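PDB 5DYN: putative peptidase from Bacteroides fragilis, which is probably a clostripain-family (C11) cysteine protease implicated in activating the B. fragilis toxin, this chain being the C-terminal piece of the protein. Local coordinates for residues B[121-126]-B[230-235]; B[128-133]-B[236-241]; B[156-161]-B[213-218]; B[160-165]-B[172-177]. All blocks are in the same frame, centred on the assembly; numbering follows the deposited sequence.

Interaction 1 (B[121-126]-B[230-235]). With NA (sodium ion), chain G.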
# COMPACT_ATOMS: atom_id res chain seq x y z
N ASN B 121 -5.17 2.18 -18.79
CA ASN B 121 -6.11 1.35 -19.54
C ASN B 121 -7.35 1.05 -18.72
O ASN B 121 -8.46 0.99 -19.25
CB ASN B 121 -5.44 0.04 -19.99
CG ASN B 121 -4.33 0.26 -21.00
OD1 ASN B 121 -4.23 1.32 -21.61
ND2 ASN B 121 -3.50 -0.76 -21.19
N LEU B 122 -7.15 0.85 -17.42
CA LEU B 122 -8.25 0.54 -16.51
C LEU B 122 -9.19 1.74 -16.36
O LEU B 122 -10.41 1.58 -16.35
CB LEU B 122 -7.71 0.12 -15.14
CG LEU B 122 -8.75 -0.39 -14.15
CD1 LEU B 122 -9.52 -1.57 -14.73
CD2 LEU B 122 -8.09 -0.77 -12.83
N ALA B 123 -8.62 2.93 -16.26
CA ALA B 123 -9.40 4.16 -16.18
C ALA B 123 -10.25 4.35 -17.43
O ALA B 123 -11.40 4.79 -17.35
CB ALA B 123 -8.49 5.36 -15.97
N VAL B 124 -9.69 4.02 -18.59
CA VAL B 124 -10.43 4.08 -19.84
C VAL B 124 -11.59 3.09 -19.80
O VAL B 124 -12.73 3.44 -20.09
CB VAL B 124 -9.53 3.78 -21.06
CG1 VAL B 124 -10.35 3.74 -22.34
CG2 VAL B 124 -8.42 4.81 -21.17
N ALA B 125 -11.27 1.85 -19.44
CA ALA B 125 -12.27 0.79 -19.34
C ALA B 125 -13.40 1.17 -18.39
O ALA B 125 -14.57 0.94 -18.69
CB ALA B 125 -11.62 -0.50 -18.88
N THR B 126 -13.04 1.74 -17.25
CA THR B 126 -14.01 2.10 -16.24
C THR B 126 -14.91 3.25 -16.70
O THR B 126 -16.10 3.29 -16.40
CB THR B 126 -13.32 2.49 -14.92
OG1 THR B 126 -12.38 1.46 -14.56
CG2 THR B 126 -14.34 2.63 -13.81
N THR B 230 -9.42 13.36 -6.14
CA THR B 230 -8.55 12.29 -6.61
C THR B 230 -8.42 12.34 -8.13
O THR B 230 -9.36 12.74 -8.82
CB THR B 230 -9.06 10.89 -6.18
OG1 THR B 230 -10.29 10.60 -6.84
CG2 THR B 230 -9.28 10.85 -4.68
N GLU B 231 -7.26 11.95 -8.64
CA GLU B 231 -7.04 11.95 -10.08
C GLU B 231 -7.80 10.80 -10.75
O GLU B 231 -8.17 10.88 -11.92
CB GLU B 231 -5.54 11.84 -10.39
CG GLU B 231 -4.69 12.91 -9.72
CD GLU B 231 -5.08 14.32 -10.12
OE1 GLU B 231 -5.58 14.51 -11.25
OE2 GLU B 231 -4.90 15.25 -9.31
N TRP B 232 -8.03 9.74 -9.99
CA TRP B 232 -8.79 8.60 -10.51
C TRP B 232 -10.23 9.02 -10.81
O TRP B 232 -10.79 8.63 -11.83
CB TRP B 232 -8.78 7.44 -9.52
CG TRP B 232 -9.74 6.34 -9.88
CD1 TRP B 232 -10.96 6.10 -9.32
CD2 TRP B 232 -9.56 5.34 -10.90
NE1 TRP B 232 -11.55 5.02 -9.92
CE2 TRP B 232 -10.71 4.53 -10.89
CE3 TRP B 232 -8.53 5.06 -11.80
CZ2 TRP B 232 -10.87 3.45 -11.75
CZ3 TRP B 232 -8.69 3.98 -12.67
CH2 TRP B 232 -9.85 3.19 -12.63
N TYR B 233 -10.81 9.82 -9.92
CA TYR B 233 -12.16 10.35 -10.13
C TYR B 233 -12.29 11.04 -11.48
O TYR B 233 -13.27 10.83 -12.20
CB TYR B 233 -12.52 11.33 -9.00
CG TYR B 233 -13.71 12.21 -9.30
CD1 TYR B 233 -15.00 11.80 -9.01
CD2 TYR B 233 -13.53 13.47 -9.87
CE1 TYR B 233 -16.09 12.61 -9.28
CE2 TYR B 233 -14.61 14.29 -10.15
CZ TYR B 233 -15.88 13.85 -9.85
OH TYR B 233 -16.96 14.67 -10.13
N LYS B 234 -11.31 11.86 -11.82
CA LYS B 234 -11.35 12.67 -13.03
C LYS B 234 -11.32 11.83 -14.31
O LYS B 234 -11.84 12.25 -15.35
CB LYS B 234 -10.18 13.66 -13.04
CG LYS B 234 -10.21 14.64 -11.86
CD LYS B 234 -8.88 15.37 -11.69
CE LYS B 234 -8.89 16.22 -10.43
NZ LYS B 234 -7.53 16.72 -10.07
N VAL B 235 -10.75 10.63 -14.23
CA VAL B 235 -10.57 9.80 -15.42
C VAL B 235 -11.38 8.50 -15.38
O VAL B 235 -11.42 7.77 -16.36
CB VAL B 235 -9.08 9.43 -15.63
CG1 VAL B 235 -8.27 10.68 -15.93
CG2 VAL B 235 -8.53 8.70 -14.42
NA NA G . -13.59 4.34 -8.39

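Interaction 2 (B[128-133]-B[236-241]). With NA (sodium ion), chain G.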
# COMPACT_ATOMS: atom_id res chain seq x y z
N LYS B 128 -15.99 3.72 -19.58
CA LYS B 128 -16.98 3.18 -20.51
C LYS B 128 -18.15 2.57 -19.75
O LYS B 128 -19.21 2.32 -20.32
CB LYS B 128 -16.35 2.13 -21.43
CG LYS B 128 -15.23 2.66 -22.32
CD LYS B 128 -14.61 1.55 -23.16
CE LYS B 128 -13.83 2.11 -24.34
NZ LYS B 128 -13.27 1.05 -25.23
N VAL B 129 -17.96 2.33 -18.46
CA VAL B 129 -18.97 1.64 -17.65
C VAL B 129 -19.77 2.58 -16.76
O VAL B 129 -21.00 2.61 -16.83
CB VAL B 129 -18.32 0.57 -16.75
CG1 VAL B 129 -19.35 -0.03 -15.81
CG2 VAL B 129 -17.65 -0.51 -17.59
N LEU B 130 -19.06 3.36 -15.94
CA LEU B 130 -19.68 4.14 -14.87
C LEU B 130 -20.81 5.10 -15.28
O LEU B 130 -21.88 5.06 -14.67
CB LEU B 130 -18.59 4.94 -14.13
CG LEU B 130 -18.03 4.30 -12.86
CD1 LEU B 130 -17.86 2.80 -13.03
CD2 LEU B 130 -16.71 4.95 -12.47
N PRO B 131 -20.60 5.96 -16.30
CA PRO B 131 -21.71 6.86 -16.64
C PRO B 131 -22.92 6.11 -17.17
O PRO B 131 -24.06 6.52 -16.95
CB PRO B 131 -21.12 7.76 -17.74
CG PRO B 131 -19.64 7.58 -17.64
CD PRO B 131 -19.43 6.18 -17.17
N ARG B 132 -22.66 4.99 -17.83
CA ARG B 132 -23.68 4.20 -18.50
C ARG B 132 -24.56 3.43 -17.52
O ARG B 132 -25.74 3.18 -17.79
CB ARG B 132 -23.00 3.24 -19.48
CG ARG B 132 -23.92 2.45 -20.38
CD ARG B 132 -23.11 1.88 -21.54
NE ARG B 132 -23.71 0.68 -22.12
CZ ARG B 132 -23.12 -0.07 -23.04
NH1 ARG B 132 -21.92 0.26 -23.49
NH2 ARG B 132 -23.73 -1.15 -23.51
N TYR B 133 -24.00 3.06 -16.37
CA TYR B 133 -24.71 2.22 -15.41
C TYR B 133 -24.99 2.94 -14.09
O TYR B 133 -25.56 2.35 -13.17
CB TYR B 133 -23.93 0.94 -15.15
CG TYR B 133 -23.95 -0.02 -16.31
CD1 TYR B 133 -22.98 0.03 -17.30
CD2 TYR B 133 -24.96 -0.97 -16.44
CE1 TYR B 133 -23.00 -0.83 -18.37
CE2 TYR B 133 -24.99 -1.84 -17.51
CZ TYR B 133 -24.01 -1.77 -18.47
OH TYR B 133 -24.03 -2.63 -19.54
N SER B 236 -12.02 8.22 -14.25
CA SER B 236 -12.73 6.95 -14.08
C SER B 236 -14.13 6.97 -14.69
O SER B 236 -14.70 5.91 -14.97
CB SER B 236 -12.84 6.59 -12.61
OG SER B 236 -13.50 7.61 -11.89
N GLY B 237 -14.68 8.16 -14.88
CA GLY B 237 -16.03 8.30 -15.41
C GLY B 237 -17.03 8.72 -14.35
O GLY B 237 -18.19 8.98 -14.65
N TRP B 238 -16.57 8.78 -13.10
CA TRP B 238 -17.42 9.17 -11.98
C TRP B 238 -18.03 10.56 -12.17
O TRP B 238 -19.16 10.81 -11.75
CB TRP B 238 -16.64 9.13 -10.66
CG TRP B 238 -16.69 7.80 -9.97
CD1 TRP B 238 -15.64 6.96 -9.74
CD2 TRP B 238 -17.85 7.15 -9.42
NE1 TRP B 238 -16.07 5.83 -9.08
CE2 TRP B 238 -17.42 5.93 -8.88
CE3 TRP B 238 -19.20 7.50 -9.34
CZ2 TRP B 238 -18.30 5.04 -8.26
CZ3 TRP B 238 -20.07 6.61 -8.73
CH2 TRP B 238 -19.62 5.40 -8.20
N ALA B 239 -17.27 11.46 -12.80
CA ALA B 239 -17.74 12.82 -13.04
C ALA B 239 -18.98 12.85 -13.92
O ALA B 239 -19.78 13.79 -13.85
CB ALA B 239 -16.63 13.66 -13.66
N ASP B 240 -19.14 11.83 -14.75
CA ASP B 240 -20.26 11.76 -15.68
C ASP B 240 -21.39 10.87 -15.19
O ASP B 240 -22.34 10.60 -15.93
CB ASP B 240 -19.77 11.27 -17.04
CG ASP B 240 -18.74 12.20 -17.66
OD1 ASP B 240 -18.89 13.43 -17.53
OD2 ASP B 240 -17.77 11.69 -18.27
N THR B 241 -21.30 10.40 -13.94
CA THR B 241 -22.39 9.62 -13.35
C THR B 241 -23.45 10.56 -12.78
O THR B 241 -23.21 11.76 -12.63
CB THR B 241 -21.90 8.67 -12.24
OG1 THR B 241 -21.34 9.43 -11.16
CG2 THR B 241 -20.87 7.69 -12.77
NA NA G . -13.59 4.34 -8.39

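Interaction 3 (B[156-161]-B[213-218]). With NA (sodium ion), chain G.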
# COMPACT_ATOMS: atom_id res chain seq x y z
N TYR B 156 -15.13 2.59 3.88
CA TYR B 156 -14.53 3.35 2.78
C TYR B 156 -14.24 2.51 1.54
O TYR B 156 -14.40 2.99 0.42
CB TYR B 156 -13.22 3.99 3.23
CG TYR B 156 -13.36 5.07 4.28
CD1 TYR B 156 -14.57 5.73 4.48
CD2 TYR B 156 -12.28 5.43 5.07
CE1 TYR B 156 -14.69 6.73 5.44
CE2 TYR B 156 -12.39 6.42 6.03
CZ TYR B 156 -13.59 7.06 6.21
OH TYR B 156 -13.69 8.05 7.17
N TYR B 157 -13.79 1.28 1.74
CA TYR B 157 -13.18 0.52 0.66
C TYR B 157 -13.97 -0.73 0.28
O TYR B 157 -14.18 -1.62 1.10
CB TYR B 157 -11.75 0.13 1.04
CG TYR B 157 -11.00 1.24 1.74
CD1 TYR B 157 -10.45 2.29 1.03
CD2 TYR B 157 -10.85 1.23 3.13
CE1 TYR B 157 -9.77 3.32 1.66
CE2 TYR B 157 -10.18 2.25 3.77
CZ TYR B 157 -9.64 3.29 3.04
OH TYR B 157 -8.96 4.30 3.67
N TYR B 158 -14.40 -0.78 -0.98
CA TYR B 158 -15.07 -1.95 -1.53
C TYR B 158 -14.26 -2.53 -2.68
O TYR B 158 -13.45 -1.84 -3.29
CB TYR B 158 -16.47 -1.60 -2.01
CG TYR B 158 -17.45 -1.28 -0.91
CD1 TYR B 158 -17.53 -0.01 -0.38
CD2 TYR B 158 -18.30 -2.26 -0.42
CE1 TYR B 158 -18.44 0.29 0.63
CE2 TYR B 158 -19.21 -1.98 0.59
CZ TYR B 158 -19.27 -0.70 1.10
OH TYR B 158 -20.17 -0.41 2.10
N ASP B 159 -14.48 -3.81 -2.98
CA ASP B 159 -13.79 -4.44 -4.09
C ASP B 159 -14.26 -3.87 -5.42
O ASP B 159 -15.45 -3.89 -5.72
CB ASP B 159 -13.99 -5.95 -4.06
CG ASP B 159 -13.22 -6.66 -5.14
OD1 ASP B 159 -12.00 -6.84 -4.98
OD2 ASP B 159 -13.84 -7.03 -6.17
N LEU B 160 -13.32 -3.35 -6.20
CA LEU B 160 -13.64 -2.69 -7.47
C LEU B 160 -14.31 -3.63 -8.46
O LEU B 160 -15.33 -3.29 -9.07
CB LEU B 160 -12.38 -2.09 -8.09
CG LEU B 160 -12.53 -1.51 -9.50
CD1 LEU B 160 -13.45 -0.30 -9.48
CD2 LEU B 160 -11.17 -1.14 -10.07
N ASP B 161 -13.74 -4.82 -8.62
CA ASP B 161 -14.25 -5.79 -9.58
C ASP B 161 -15.68 -6.22 -9.26
O ASP B 161 -16.53 -6.28 -10.16
CB ASP B 161 -13.35 -7.02 -9.63
CG ASP B 161 -13.94 -8.14 -10.45
OD1 ASP B 161 -13.80 -8.10 -11.69
OD2 ASP B 161 -14.56 -9.06 -9.86
N THR B 213 -11.96 0.16 -4.11
CA THR B 213 -12.47 1.38 -4.70
C THR B 213 -13.36 2.10 -3.71
O THR B 213 -13.87 1.49 -2.77
CB THR B 213 -13.27 1.11 -5.99
OG1 THR B 213 -13.69 2.36 -6.55
CG2 THR B 213 -14.49 0.26 -5.67
N TYR B 214 -13.54 3.40 -3.91
CA TYR B 214 -14.50 4.14 -3.11
C TYR B 214 -15.88 4.05 -3.75
O TYR B 214 -16.00 3.81 -4.96
CB TYR B 214 -14.07 5.61 -2.96
CG TYR B 214 -15.06 6.45 -2.17
CD1 TYR B 214 -15.19 6.29 -0.79
CD2 TYR B 214 -15.85 7.39 -2.80
CE1 TYR B 214 -16.08 7.05 -0.07
CE2 TYR B 214 -16.75 8.16 -2.08
CZ TYR B 214 -16.86 7.98 -0.72
OH TYR B 214 -17.76 8.74 -0.00
N ILE B 215 -16.92 4.19 -2.94
CA ILE B 215 -18.28 4.26 -3.44
C ILE B 215 -19.01 5.38 -2.70
O ILE B 215 -19.03 5.40 -1.47
CB ILE B 215 -19.04 2.93 -3.25
CG1 ILE B 215 -18.31 1.77 -3.94
CG2 ILE B 215 -20.46 3.05 -3.79
CD1 ILE B 215 -18.97 0.43 -3.74
N PRO B 216 -19.59 6.32 -3.46
CA PRO B 216 -20.36 7.43 -2.89
C PRO B 216 -21.53 6.95 -2.03
O PRO B 216 -22.07 5.87 -2.26
CB PRO B 216 -20.86 8.18 -4.13
CG PRO B 216 -19.86 7.86 -5.18
CD PRO B 216 -19.46 6.44 -4.92
N ARG B 217 -21.89 7.76 -1.04
CA ARG B 217 -22.94 7.41 -0.10
C ARG B 217 -23.62 8.68 0.39
O ARG B 217 -22.97 9.70 0.58
CB ARG B 217 -22.36 6.62 1.08
CG ARG B 217 -21.35 7.43 1.88
CD ARG B 217 -20.24 6.58 2.42
NE ARG B 217 -19.56 5.83 1.38
CZ ARG B 217 -18.72 4.84 1.62
NH1 ARG B 217 -18.47 4.48 2.87
NH2 ARG B 217 -18.13 4.19 0.62
N MET B 218 -24.93 8.61 0.58
CA MET B 218 -25.72 9.76 1.01
C MET B 218 -25.24 10.32 2.35
O MET B 218 -25.32 11.52 2.60
CB MET B 218 -27.20 9.39 1.10
CG MET B 218 -27.87 9.13 -0.23
SD MET B 218 -27.90 10.58 -1.30
CE MET B 218 -28.71 9.92 -2.75
NA NA G . -13.59 4.34 -8.39

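Interaction 4 (B[160-165]-B[172-177])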
# COMPACT_ATOMS: atom_id res chain seq x y z
N LEU B 160 -13.32 -3.35 -6.20
CA LEU B 160 -13.64 -2.69 -7.47
C LEU B 160 -14.31 -3.63 -8.46
O LEU B 160 -15.33 -3.29 -9.07
CB LEU B 160 -12.38 -2.09 -8.09
CG LEU B 160 -12.53 -1.51 -9.50
CD1 LEU B 160 -13.45 -0.30 -9.48
CD2 LEU B 160 -11.17 -1.14 -10.07
N ASP B 161 -13.74 -4.82 -8.62
CA ASP B 161 -14.25 -5.79 -9.58
C ASP B 161 -15.68 -6.22 -9.26
O ASP B 161 -16.53 -6.28 -10.16
CB ASP B 161 -13.35 -7.02 -9.63
CG ASP B 161 -13.94 -8.14 -10.45
OD1 ASP B 161 -13.80 -8.10 -11.69
OD2 ASP B 161 -14.56 -9.06 -9.86
N ARG B 162 -15.96 -6.51 -8.00
CA ARG B 162 -17.29 -6.94 -7.60
C ARG B 162 -18.31 -5.81 -7.72
O ARG B 162 -19.49 -6.05 -7.97
CB ARG B 162 -17.27 -7.49 -6.17
CG ARG B 162 -16.52 -8.80 -6.02
CD ARG B 162 -17.22 -9.94 -6.74
NE ARG B 162 -16.86 -10.02 -8.15
CZ ARG B 162 -17.42 -10.84 -9.03
NH1 ARG B 162 -18.37 -11.68 -8.64
NH2 ARG B 162 -17.02 -10.84 -10.29
N PHE B 163 -17.84 -4.57 -7.55
CA PHE B 163 -18.70 -3.41 -7.71
C PHE B 163 -19.11 -3.21 -9.17
O PHE B 163 -20.28 -2.94 -9.46
CB PHE B 163 -18.01 -2.15 -7.17
CG PHE B 163 -18.72 -0.88 -7.51
CD1 PHE B 163 -19.97 -0.60 -6.99
CD2 PHE B 163 -18.14 0.06 -8.36
CE1 PHE B 163 -20.63 0.57 -7.30
CE2 PHE B 163 -18.79 1.24 -8.67
CZ PHE B 163 -20.04 1.49 -8.15
N ILE B 164 -18.15 -3.33 -10.08
CA ILE B 164 -18.45 -3.20 -11.51
C ILE B 164 -19.35 -4.36 -11.93
O ILE B 164 -20.27 -4.18 -12.74
CB ILE B 164 -17.16 -3.19 -12.37
CG1 ILE B 164 -16.25 -2.04 -11.97
CG2 ILE B 164 -17.51 -3.06 -13.85
CD1 ILE B 164 -16.87 -0.67 -12.18
N TYR B 165 -19.11 -5.53 -11.36
CA TYR B 165 -19.93 -6.70 -11.62
C TYR B 165 -21.37 -6.47 -11.18
O TYR B 165 -22.32 -6.87 -11.86
CB TYR B 165 -19.35 -7.93 -10.91
CG TYR B 165 -20.09 -9.21 -11.22
CD1 TYR B 165 -19.71 -10.01 -12.29
CD2 TYR B 165 -21.16 -9.63 -10.43
CE1 TYR B 165 -20.38 -11.19 -12.57
CE2 TYR B 165 -21.83 -10.81 -10.71
CZ TYR B 165 -21.43 -11.58 -11.78
OH TYR B 165 -22.10 -12.75 -12.06
N GLY B 172 -22.19 -8.28 -20.68
CA GLY B 172 -21.10 -8.22 -21.64
C GLY B 172 -20.17 -7.05 -21.40
O GLY B 172 -19.00 -7.11 -21.76
N ASP B 173 -20.70 -5.98 -20.81
CA ASP B 173 -19.88 -4.82 -20.48
C ASP B 173 -18.91 -5.15 -19.36
O ASP B 173 -17.81 -4.60 -19.30
CB ASP B 173 -20.75 -3.63 -20.09
CG ASP B 173 -21.36 -2.94 -21.28
OD1 ASP B 173 -20.84 -3.13 -22.40
OD2 ASP B 173 -22.36 -2.21 -21.11
N TYR B 174 -19.33 -6.04 -18.47
CA TYR B 174 -18.44 -6.49 -17.40
C TYR B 174 -17.25 -7.23 -17.99
O TYR B 174 -16.11 -6.96 -17.63
CB TYR B 174 -19.18 -7.38 -16.40
CG TYR B 174 -18.23 -8.02 -15.41
CD1 TYR B 174 -17.63 -7.27 -14.40
CD2 TYR B 174 -17.92 -9.37 -15.49
CE1 TYR B 174 -16.76 -7.85 -13.51
CE2 TYR B 174 -17.04 -9.96 -14.60
CZ TYR B 174 -16.46 -9.19 -13.61
OH TYR B 174 -15.59 -9.78 -12.72
N ASP B 175 -17.53 -8.17 -18.89
CA ASP B 175 -16.49 -8.98 -19.52
C ASP B 175 -15.44 -8.12 -20.21
O ASP B 175 -14.25 -8.39 -20.12
CB ASP B 175 -17.11 -9.95 -20.53
CG ASP B 175 -18.10 -10.90 -19.89
OD1 ASP B 175 -17.99 -11.13 -18.67
OD2 ASP B 175 -18.98 -11.41 -20.61
N SER B 176 -15.90 -7.07 -20.90
CA SER B 176 -15.01 -6.13 -21.55
C SER B 176 -14.14 -5.44 -20.52
O SER B 176 -12.91 -5.38 -20.66
CB SER B 176 -15.79 -5.10 -22.36
OG SER B 176 -16.43 -5.71 -23.47
N TRP B 177 -14.78 -4.92 -19.47
CA TRP B 177 -14.07 -4.26 -18.39
C TRP B 177 -13.14 -5.23 -17.68
O TRP B 177 -12.00 -4.89 -17.33
CB TRP B 177 -15.06 -3.65 -17.39
CG TRP B 177 -14.39 -2.96 -16.24
CD1 TRP B 177 -14.05 -1.64 -16.17
CD2 TRP B 177 -13.98 -3.56 -15.01
NE1 TRP B 177 -13.45 -1.38 -14.96
CE2 TRP B 177 -13.39 -2.54 -14.23
CE3 TRP B 177 -14.05 -4.85 -14.48
CZ2 TRP B 177 -12.88 -2.77 -12.95
CZ3 TRP B 177 -13.54 -5.08 -13.21
CH2 TRP B 177 -12.96 -4.04 -12.46

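Interaction 1 (B[121-126]-B[230-235])
W232 carries this contact between helix 119-127 and the short helix 231-236. Its CG stands anti to the backbone N (chi1 170°), which swings the indole from CB across the gap. On the five-membered ring, the sodium ion as modelled lies in the ring plane, 2.6 Å from NE1. Farther out, CZ2 faces T126 OG1 and CG2, and CZ3 reaches A123 CB at 3.6 Å, an oblique approach. At the tip, CH2 lies 4.0 Å from L122 CG and 3.6 Å from T126 OG1, the hydroxyl arriving at the ring edge. The axes of 121-126 and 231-235 come within 9.8 Å, at 48°, and both segments belong to the clostripain-family part of the chain (peptidase clan CD); T230 serves as N-cap of the shorter helix, its OG1 accepting from Y233 N. T126 OG1 is held beside W232 by donating to L122 O at 2.7 Å from above the carbonyl plane. That oxygen also takes T126 N, so it is gripped twice. Beyond the indole, A123 CB packs on V235 CG2 at 3.7 Å. V38 and E39 of helix 38-43 also touch W232.

Interaction 2 (B[128-133]-B[236-241])
After helix 231-236, G237 is the first residue to leave helical angles, with positive phi (107°), and the chain turns into a 3-10 segment, 238-240; this loop, in the clostripain-family part of the chain, meets the start of helix 130-133. The backbones come close here, the CA atoms of P131 and T241 being 4.3 Å apart, and G237 offers no side chain to hold L130 and P131 off.

A CH-pi contact joins L130 and W238: L130 CD2 sits over one face of the indole, 3.5 Å from the centroid of its five-membered ring and only 10° off the normal. The same methyl lies 3.3 Å from S236 O, so it is held between that oxygen and the indole face.

Apolar packing continues along P131, whose ring runs beside the D240 side chain and points the same way, CG 3.7 Å from D240 CB. Van der Waals contacts to backbone oxygens add to this: P131 CG rests against G237 O, and T241 CG2 lies 3.4 Å from L130 O.

The sodium ion as modelled lies in the W238 ring plane, 3.0 Å from NE1, while F163 of helix 160-167 packs against the same indole.

Among the polar bonds of 236-241, D240 N donates to G237 O, and W238 O accepts both T241 N and T241 OG1, the hydroxyl lying 2.6 Å away in the carbonyl plane on a lone pair.

Interaction 3 (B[156-161]-B[213-218])
Strands 158-159 and 212-213 form a two-stranded antiparallel sheet, in which Y158 and T213 make a hydrogen-bonded pair. Y158 N donates to T213 O at 2.9 Å along an almost straight path (176°). The return bond, T213 N to Y158 O, is shorter at 2.6 Å but more bent (147°), the donor lying nearly on the C=O axis.

T213 OG1, anti to its backbone N, coordinates the sodium ion at 2.7 Å. The same hydroxyl donates to Y214 O on a lone pair. This torsion puts T213 CG2 in the crowded position, 3.3 Å from Y158 O, while T213 CB packs across L160 CD1.

R217 folds back on its own segment: its bent chain lets NE and NH2 both grip I215 O side-on, with NH2 2.6 Å away and that oxygen within the guanidinium plane. Y214 CE1 covers one guanidinium face, and NH1 is satisfied by Q155 O. The NH2 tip meets Y158 CE1 at 3.9 Å, at the ring edge. I215 CD1 touches Y158 CG at 3.6 Å, the two side chains crossing at about a right angle.

D159, at the N-cap of helix 160-167, bonds Y148 OH through OD1 and R162 N through OD2. Y214 OH is hydrogen-bonded to N224 OD1, and Y157 OH bonds E120 of the other protein chain.

L223 of helix 221-227 packs on Y156 and Y214, V38 and E39 of helix 38-43 press on T213, and helix 172-182 covers L160.

Interaction 4 (B[160-165]-B[172-177])
I164 and W177 make the apolar centre of this helix hairpin. I164 CG1 lies over one face of the indole, 3.7 Å from the centroid of the six-membered ring and 18° off its normal, a CH-pi contact; CG2 of the same residue spreads toward the five-membered ring. At the indole edge, L160 CG comes within 3.7 Å of W177 CZ2.

Next outward is Y174, a knob set among D161, R162, I164 and Y165. Y165 turns its edge to the Y174 face in a T-shaped pair, centroids 4.9 Å apart and planes at 89°, with Y165 CD1 over the ring centre.

The polar edge begins at the Y174 hydroxyl, which donates to the syn lone pair of D161 OD1 at 2.7 Å. R162 NH2 adds a weak bond to Y174 OH at 3.0 Å. R162 also clasps D161 OD2 side-on, NE at 3.0 Å and NH2 beside it, forming a salt bridge, while Y165 lies across one guanidinium face. K209 is a second cationic partner of D161 OD2, so the carboxylate is probably kept ionised.

Segments 160-165 and 172-177 run antiparallel at 154°, their axes 10.2 Å apart. Helix 119-127 closes over W177 with L122 and A125, and W177 NE1 is hydrogen-bonded to T126 OG1; farther along helix 172-182, F181 touches L160, D161 and the W177 ring.

Overall arrangement
Interactions 1, 2 and 3 converge on one sodium ion: as modelled, W232 NE1, W238 NE1 and T213 OG1 respectively lie around it, and Y227 OH completes the site. Interaction 4 gives no ligand and is tied to interaction 3 through shared L160 and D161. Interaction 1 meets interaction 4 where T126 OG1 lies 3.1 Å from W177 NE1. R132 NH2 of interaction 2 makes a salt bridge to D173 OD2 of interaction 4 at 3.0 Å. W238 CH2 packs 3.4 Å from P216 CD, tying interaction 2 to interaction 3. Centres of the contacts are 10 to 14 Å apart, and interactions 3 and 4 are nested in the chain loops closed by 1 and 2.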